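Local coordinates for protein citryl-CoA lyase (Hydrogenobacter thermophilus, PDB 6HXP) that probably cleaves citryl-CoA to acetyl-CoA and oxaloacetate, as a coenzyme A-binding lyase of the citrate synthase family, at residues Gly101-Ala106 against Gly190-Ile195; Arg108-Gly113 against Lys167-Val172. All blocks are in the same frame, centred on the assembly; numbering follows the deposited sequence.

Contact 1 of 2, residues Gly101-Ala106 against Gly190-Ile195; sequences GALEDA and GAIAAI. With COA (coenzyme A), chain B.
Leu103 and Ala106 of helix 101-106 meet Gly190, Ile192 and Ala193 of helix 190-195, the two axes crossing at -49° with a closest approach of 8.4 Å. This spacing goes with small residues at the crossing: Ala106 CB lies 3.5 Å from Ala193 CB, and the same methyl rests on the backbone at Gly190 CA, 4.2 Å away. Ala193 CB also approaches the main chain, 3.9 Å from Leu103 O. Beside this small-residue pair, the larger side chains Leu103 and Ile192 meet. Leu103 CG stands anti to the carbonyl carbon (chi1 -67°), and from it CD2 reaches to 3.8 Å from Ile192 CG2, the two side chains crossing obliquely. Ile192 is in turn backed by Leu152 of helix 147-158 and Met57 of helix 48-60. Helix 101-106 also turns residues to coenzyme A: Ala102 CB is 3.8 Å from COA O5P, and Asp105 OD2 is 3.4 Å from COA C2P, the carbon next to the thiol sulphur. Since no hydrogen bond crosses between the helices and all five touching residues are buried, close apolar packing joins them, through alanine methyls and one Leu-Ile pair.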
loop_
_atom_site.group_PDB
_atom_site.type_symbol
_atom_site.label_atom_id
_atom_site.label_comp_id
_atom_site.label_asym_id
_atom_site.label_seq_id
_atom_site.Cartn_x
_atom_site.Cartn_y
_atom_site.Cartn_z
ATOM N N GLY A 101 -7.707 -12.001 9.593
ATOM C CA GLY A 101 -7.509 -13.392 9.179
ATOM C C GLY A 101 -8.363 -14.397 9.906
ATOM O O GLY A 101 -8.692 -15.449 9.356
ATOM N N ALA A 102 -8.781 -14.083 11.143
ATOM C CA ALA A 102 -9.636 -15.013 11.889
ATOM C C ALA A 102 -10.945 -15.237 11.183
ATOM O O ALA A 102 -11.549 -16.271 11.382
ATOM C CB ALA A 102 -9.888 -14.478 13.282
ATOM N N LEU A 103 -11.417 -14.281 10.366
ATOM C CA LEU A 103 -12.672 -14.508 9.607
ATOM C C LEU A 103 -12.501 -15.634 8.610
ATOM O O LEU A 103 -13.396 -16.462 8.486
ATOM C CB LEU A 103 -13.076 -13.248 8.864
ATOM C CG LEU A 103 -13.478 -12.120 9.791
ATOM C CD1 LEU A 103 -13.282 -10.833 9.117
ATOM C CD2 LEU A 103 -14.915 -12.274 10.194
ATOM N N GLU A 104 -11.379 -15.664 7.892
ATOM C CA GLU A 104 -11.092 -16.769 6.976
ATOM C C GLU A 104 -10.997 -18.089 7.736
ATOM O O GLU A 104 -11.603 -19.088 7.347
ATOM C CB GLU A 104 -9.776 -16.550 6.224
ATOM C CG GLU A 104 -9.702 -15.349 5.300
ATOM C CD GLU A 104 -8.307 -15.016 4.752
ATOM O OE1 GLU A 104 -7.301 -15.619 5.195
ATOM O OE2 GLU A 104 -8.208 -14.115 3.887
ATOM N N ASP A 105 -10.224 -18.085 8.840
ATOM C CA ASP A 105 -10.002 -19.287 9.604
ATOM C C ASP A 105 -11.297 -19.829 10.204
ATOM O O ASP A 105 -11.506 -21.036 10.203
ATOM C CB ASP A 105 -8.973 -19.053 10.707
ATOM C CG ASP A 105 -7.626 -18.552 10.194
ATOM O OD1 ASP A 105 -7.287 -18.849 9.024
ATOM O OD2 ASP A 105 -6.930 -17.872 10.961
ATOM N N ALA A 106 -12.101 -18.951 10.786
ATOM C CA ALA A 106 -13.366 -19.365 11.406
ATOM C C ALA A 106 -14.349 -19.855 10.351
ATOM O O ALA A 106 -15.024 -20.851 10.598
ATOM C CB ALA A 106 -13.964 -18.216 12.183
ATOM N N GLY A 190 -16.166 -14.995 14.733
ATOM C CA GLY A 190 -16.825 -16.279 14.553
ATOM C C GLY A 190 -18.274 -16.099 14.106
ATOM O O GLY A 190 -18.784 -16.860 13.280
ATOM N N ALA A 191 -18.976 -15.084 14.661
ATOM C CA ALA A 191 -20.390 -14.807 14.303
ATOM C C ALA A 191 -20.525 -14.415 12.823
ATOM O O ALA A 191 -21.347 -14.990 12.089
ATOM C CB ALA A 191 -20.933 -13.699 15.174
ATOM N N ILE A 192 -19.685 -13.493 12.363
ATOM C CA ILE A 192 -19.710 -13.101 10.948
ATOM C C ILE A 192 -19.321 -14.276 10.075
ATOM O O ILE A 192 -19.933 -14.534 9.039
ATOM C CB ILE A 192 -18.793 -11.886 10.750
ATOM C CG1 ILE A 192 -19.420 -10.670 11.449
ATOM C CG2 ILE A 192 -18.573 -11.643 9.288
ATOM C CD1 ILE A 192 -18.530 -9.498 11.490
ATOM N N ALA A 193 -18.310 -15.044 10.490
ATOM C CA ALA A 193 -17.928 -16.231 9.746
ATOM C C ALA A 193 -19.109 -17.223 9.630
ATOM O O ALA A 193 -19.326 -17.786 8.555
ATOM C CB ALA A 193 -16.747 -16.916 10.425
ATOM N N ALA A 194 -19.881 -17.433 10.727
ATOM C CA ALA A 194 -21.004 -18.338 10.680
ATOM C C ALA A 194 -22.072 -17.841 9.715
ATOM O O ALA A 194 -22.626 -18.612 8.926
ATOM C CB ALA A 194 -21.612 -18.467 12.066
ATOM N N ILE A 195 -22.353 -16.548 9.753
ATOM C CA ILE A 195 -23.407 -15.963 8.918
ATOM C C ILE A 195 -22.981 -16.010 7.447
ATOM O O ILE A 195 -23.778 -16.380 6.602
ATOM C CB ILE A 195 -23.706 -14.545 9.409
ATOM C CG1 ILE A 195 -24.433 -14.637 10.773
ATOM C CG2 ILE A 195 -24.554 -13.744 8.410
ATOM C CD1 ILE A 195 -24.294 -13.471 11.578
HETATM N N1A COA B . -9.485 -21.975 21.433
HETATM C C2A COA B . -8.968 -22.776 22.373
HETATM N N3A COA B . -8.431 -22.444 23.552
HETATM C C4A COA B . -8.446 -21.117 23.734
HETATM C C5A COA B . -8.936 -20.166 22.852
HETATM C C6A COA B . -9.488 -20.639 21.646
HETATM N N6A COA B . -10.032 -19.845 20.720
HETATM N N7A COA B . -8.803 -18.892 23.382
HETATM C C8A COA B . -8.257 -19.099 24.555
HETATM N N9A COA B . -8.021 -20.419 24.839
HETATM C C1B COA B . -7.523 -20.995 26.089
HETATM C C2B COA B . -6.610 -20.079 26.924
HETATM O O2B COA B . -5.243 -20.406 26.700
HETATM C C3B COA B . -7.056 -20.441 28.337
HETATM O O3B COA B . -6.499 -21.718 28.721
HETATM P P3B COA B . -6.175 -22.217 30.234
HETATM O O7A COA B . -6.453 -21.143 31.240
HETATM O O8A COA B . -7.028 -23.470 30.458
HETATM O O9A COA B . -4.703 -22.644 30.213
HETATM C C4B COA B . -8.555 -20.654 28.163
HETATM O O4B COA B . -8.640 -21.336 26.895
HETATM C C5B COA B . -9.413 -19.413 28.107
HETATM O O5B COA B . -9.015 -18.474 29.128
HETATM P P1A COA B . -9.306 -16.884 28.970
HETATM O O1A COA B . -8.648 -16.127 30.060
HETATM O O2A COA B . -10.827 -16.733 28.926
HETATM O O3A COA B . -8.747 -16.434 27.548
HETATM P P2A COA B . -7.547 -15.484 27.109
HETATM O O4A COA B . -7.613 -14.196 27.838
HETATM O O5A COA B . -6.258 -16.270 27.362
HETATM O O6A COA B . -7.631 -15.301 25.490
HETATM C CBP COA B . -7.741 -14.005 23.432
HETATM C CCP COA B . -8.076 -14.056 24.919
HETATM C CDP COA B . -8.691 -12.999 22.763
HETATM C CEP COA B . -6.300 -13.499 23.284
HETATM C CAP COA B . -7.858 -15.385 22.732
HETATM O OAP COA B . -8.965 -16.153 23.180
HETATM C C9P COA B . -7.851 -15.306 21.208
HETATM O O9P COA B . -6.791 -15.192 20.597
HETATM N N8P COA B . -9.034 -15.409 20.598
HETATM C C7P COA B . -9.171 -15.513 19.151
HETATM C C6P COA B . -8.778 -16.887 18.644
HETATM C C5P COA B . -8.581 -16.917 17.147
HETATM O O5P COA B . -9.493 -16.613 16.381
HETATM N N4P COA B . -7.380 -17.322 16.729
HETATM C C3P COA B . -7.134 -17.928 15.426
HETATM C C2P COA B . -7.187 -16.947 14.270
HETATM S S1P COA B . -5.995 -15.627 14.622
#

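Contact 2 of 2, residues Arg108-Gly113 against Lys167-Val172; sequences RFIQEG and KFAEDV
Phe109, Ile110 and Gly113 pack against Phe168, Ala169 and Val172 in a buried, apolar helix-helix contact, where helix 101-116 crosses helix 164-180 within the region assigned to the citrate synthase C-terminal domain. The short axes cross at 104° and come no nearer than 9.8 Å, a wider separation that two phenylalanine rings help to fill. Phe168 makes the largest single contribution. Its CG is anti to the backbone N (chi1 -179°), and the ring reaches Gly113, whose CA lies 3.5 Å from Phe168 CZ. Gly113 C sits over one face of this ring, offset toward the rim, while Val172 CG2 of its own helix lies over the opposite face. Phe109 CE2 is 3.9 Å from Phe168 CE2; the ring planes are inclined at 53°, an oblique pairing. At its edge, near its plane, the Phe109 ring meets Val172 CG1, 4.0 Å from CE2, the two side chains tip to tip. Separately, Ile110 CD1 touches Ala169 CB at 3.9 Å. Val120 and Ile123 of helix 120-129 add to the packing around Phe168. Charged groups pair within each helix instead: Arg108 NE bonds Glu112 OE2 at 3.2 Å, and Lys167 NZ bonds the syn lone pair of Asp171 OD2. The chemistry therefore separates an apolar interface, held by shape and aromatic packing, from salt bridges that each link successive turns of one helix.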
loop_
_atom_site.group_PDB
_atom_site.type_symbol
_atom_site.label_atom_id
_atom_site.label_comp_id
_atom_site.label_asym_id
_atom_site.label_seq_id
_atom_site.Cartn_x
_atom_site.Cartn_y
_atom_site.Cartn_z
ATOM N N ARG A 108 -13.539 -21.400 7.572
ATOM C CA ARG A 108 -13.080 -22.742 7.178
ATOM C C ARG A 108 -13.440 -23.762 8.252
ATOM O O ARG A 108 -13.938 -24.846 7.955
ATOM C CB ARG A 108 -11.567 -22.695 6.959
ATOM C CG ARG A 108 -11.021 -23.940 6.327
ATOM C CD ARG A 108 -9.533 -23.813 6.086
ATOM N NE ARG A 108 -9.090 -24.925 5.238
ATOM C CZ ARG A 108 -7.850 -25.072 4.786
ATOM N NH1 ARG A 108 -6.898 -24.224 5.151
ATOM N NH2 ARG A 108 -7.545 -26.087 3.986
ATOM N N PHE A 109 -13.200 -23.401 9.518
ATOM C CA PHE A 109 -13.497 -24.283 10.646
ATOM C C PHE A 109 -15.009 -24.620 10.719
ATOM O O PHE A 109 -15.371 -25.790 10.865
ATOM C CB PHE A 109 -13.065 -23.602 11.953
ATOM C CG PHE A 109 -13.568 -24.292 13.196
ATOM C CD1 PHE A 109 -13.085 -25.530 13.555
ATOM C CD2 PHE A 109 -14.559 -23.716 13.976
ATOM C CE1 PHE A 109 -13.571 -26.187 14.692
ATOM C CE2 PHE A 109 -15.046 -24.366 15.109
ATOM C CZ PHE A 109 -14.559 -25.607 15.452
ATOM N N ILE A 110 -15.866 -23.602 10.635
ATOM C CA ILE A 110 -17.302 -23.787 10.695
ATOM C C ILE A 110 -17.795 -24.611 9.503
ATOM O O ILE A 110 -18.580 -25.553 9.681
ATOM C CB ILE A 110 -18.037 -22.435 10.811
ATOM C CG1 ILE A 110 -17.731 -21.795 12.164
ATOM C CG2 ILE A 110 -19.548 -22.624 10.630
ATOM C CD1 ILE A 110 -18.079 -20.358 12.234
ATOM N N GLN A 111 -17.310 -24.302 8.300
ATOM C CA GLN A 111 -17.758 -25.049 7.122
ATOM C C GLN A 111 -17.269 -26.476 7.141
ATOM O O GLN A 111 -18.049 -27.386 6.861
ATOM C CB GLN A 111 -17.349 -24.338 5.842
ATOM C CG GLN A 111 -18.102 -23.033 5.664
ATOM C CD GLN A 111 -17.642 -22.329 4.427
ATOM O OE1 GLN A 111 -17.319 -22.985 3.431
ATOM N NE2 GLN A 111 -17.716 -21.000 4.406
ATOM N N GLU A 112 -16.002 -26.685 7.491
ATOM C CA GLU A 112 -15.481 -28.050 7.556
ATOM C C GLU A 112 -16.118 -28.837 8.691
ATOM O O GLU A 112 -16.374 -30.032 8.537
ATOM C CB GLU A 112 -13.942 -28.050 7.608
ATOM C CG GLU A 112 -13.351 -27.610 6.275
ATOM C CD GLU A 112 -11.839 -27.547 6.183
ATOM O OE1 GLU A 112 -11.165 -27.814 7.201
ATOM O OE2 GLU A 112 -11.329 -27.213 5.089
ATOM N N GLY A 113 -16.422 -28.163 9.794
ATOM C CA GLY A 113 -17.089 -28.765 10.942
ATOM C C GLY A 113 -18.461 -29.276 10.579
ATOM O O GLY A 113 -18.768 -30.437 10.844
ATOM N N LYS A 167 -25.816 -22.656 14.128
ATOM C CA LYS A 167 -25.999 -23.643 15.210
ATOM C C LYS A 167 -24.687 -24.290 15.591
ATOM O O LYS A 167 -24.372 -24.389 16.782
ATOM C CB LYS A 167 -27.003 -24.728 14.787
ATOM C CG LYS A 167 -27.258 -25.784 15.862
ATOM C CD LYS A 167 -28.332 -26.745 15.434
ATOM C CE LYS A 167 -28.360 -28.063 16.206
ATOM N NZ LYS A 167 -28.072 -27.880 17.646
ATOM N N PHE A 168 -23.922 -24.736 14.586
ATOM C CA PHE A 168 -22.603 -25.336 14.804
ATOM C C PHE A 168 -21.695 -24.372 15.557
ATOM O O PHE A 168 -21.107 -24.746 16.559
ATOM C CB PHE A 168 -21.941 -25.742 13.468
ATOM C CG PHE A 168 -20.579 -26.386 13.668
ATOM C CD1 PHE A 168 -20.472 -27.736 13.974
ATOM C CD2 PHE A 168 -19.411 -25.637 13.558
ATOM C CE1 PHE A 168 -19.226 -28.316 14.195
ATOM C CE2 PHE A 168 -18.168 -26.213 13.788
ATOM C CZ PHE A 168 -18.079 -27.554 14.077
ATOM N N ALA A 169 -21.612 -23.124 15.094
ATOM C CA ALA A 169 -20.738 -22.144 15.751
ATOM C C ALA A 169 -21.109 -21.937 17.222
ATOM O O ALA A 169 -20.233 -21.875 18.085
ATOM C CB ALA A 169 -20.777 -20.820 15.006
ATOM N N GLU A 170 -22.401 -21.874 17.531
ATOM C CA GLU A 170 -22.828 -21.712 18.940
ATOM C C GLU A 170 -22.676 -22.984 19.723
ATOM O O GLU A 170 -22.314 -22.940 20.911
ATOM C CB GLU A 170 -24.262 -21.178 18.988
ATOM C CG GLU A 170 -24.342 -19.779 18.410
ATOM C CD GLU A 170 -25.451 -18.924 18.971
ATOM O OE1 GLU A 170 -26.628 -19.269 18.745
ATOM O OE2 GLU A 170 -25.139 -17.981 19.728
ATOM N N ASP A 171 -22.926 -24.149 19.091
ATOM C CA ASP A 171 -22.737 -25.427 19.781
ATOM C C ASP A 171 -21.276 -25.598 20.185
ATOM O O ASP A 171 -21.011 -26.113 21.266
ATOM C CB ASP A 171 -23.156 -26.611 18.892
ATOM C CG ASP A 171 -24.652 -26.819 18.778
ATOM O OD1 ASP A 171 -25.403 -26.164 19.531
ATOM O OD2 ASP A 171 -25.077 -27.568 17.873
ATOM N N VAL A 172 -20.336 -25.170 19.342
ATOM C CA VAL A 172 -18.905 -25.266 19.660
ATOM C C VAL A 172 -18.568 -24.408 20.885
ATOM O O VAL A 172 -17.827 -24.884 21.747
ATOM C CB VAL A 172 -18.020 -24.905 18.418
ATOM C CG1 VAL A 172 -16.574 -24.594 18.810
ATOM C CG2 VAL A 172 -18.074 -26.010 17.364
#

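Helix 101-116 serves both contacts, its first turns in contact 1 and its later ones in contact 2, with centres 10 Å apart. Ile110 joins them: its CD1 lies 3.7 Å from Gly190 O and 3.8 Å from Ala194 N. A further bridge, Ala194 CB to Ala169 CB at 3.9 Å, brings together helices 188-198 and 164-180, which are consecutive in the chain, so three helices pack mutually. Whereas contact 1 supplies two residues of the coenzyme A pocket, contact 2 stands behind it, with Val172 about 8 Å from the cofactor (side chain to ligand) and packed on CoA-binding Tyr137, whose hydroxyl bonds Ala169 O; Phe109 likewise packs on CoA-binding Ile134.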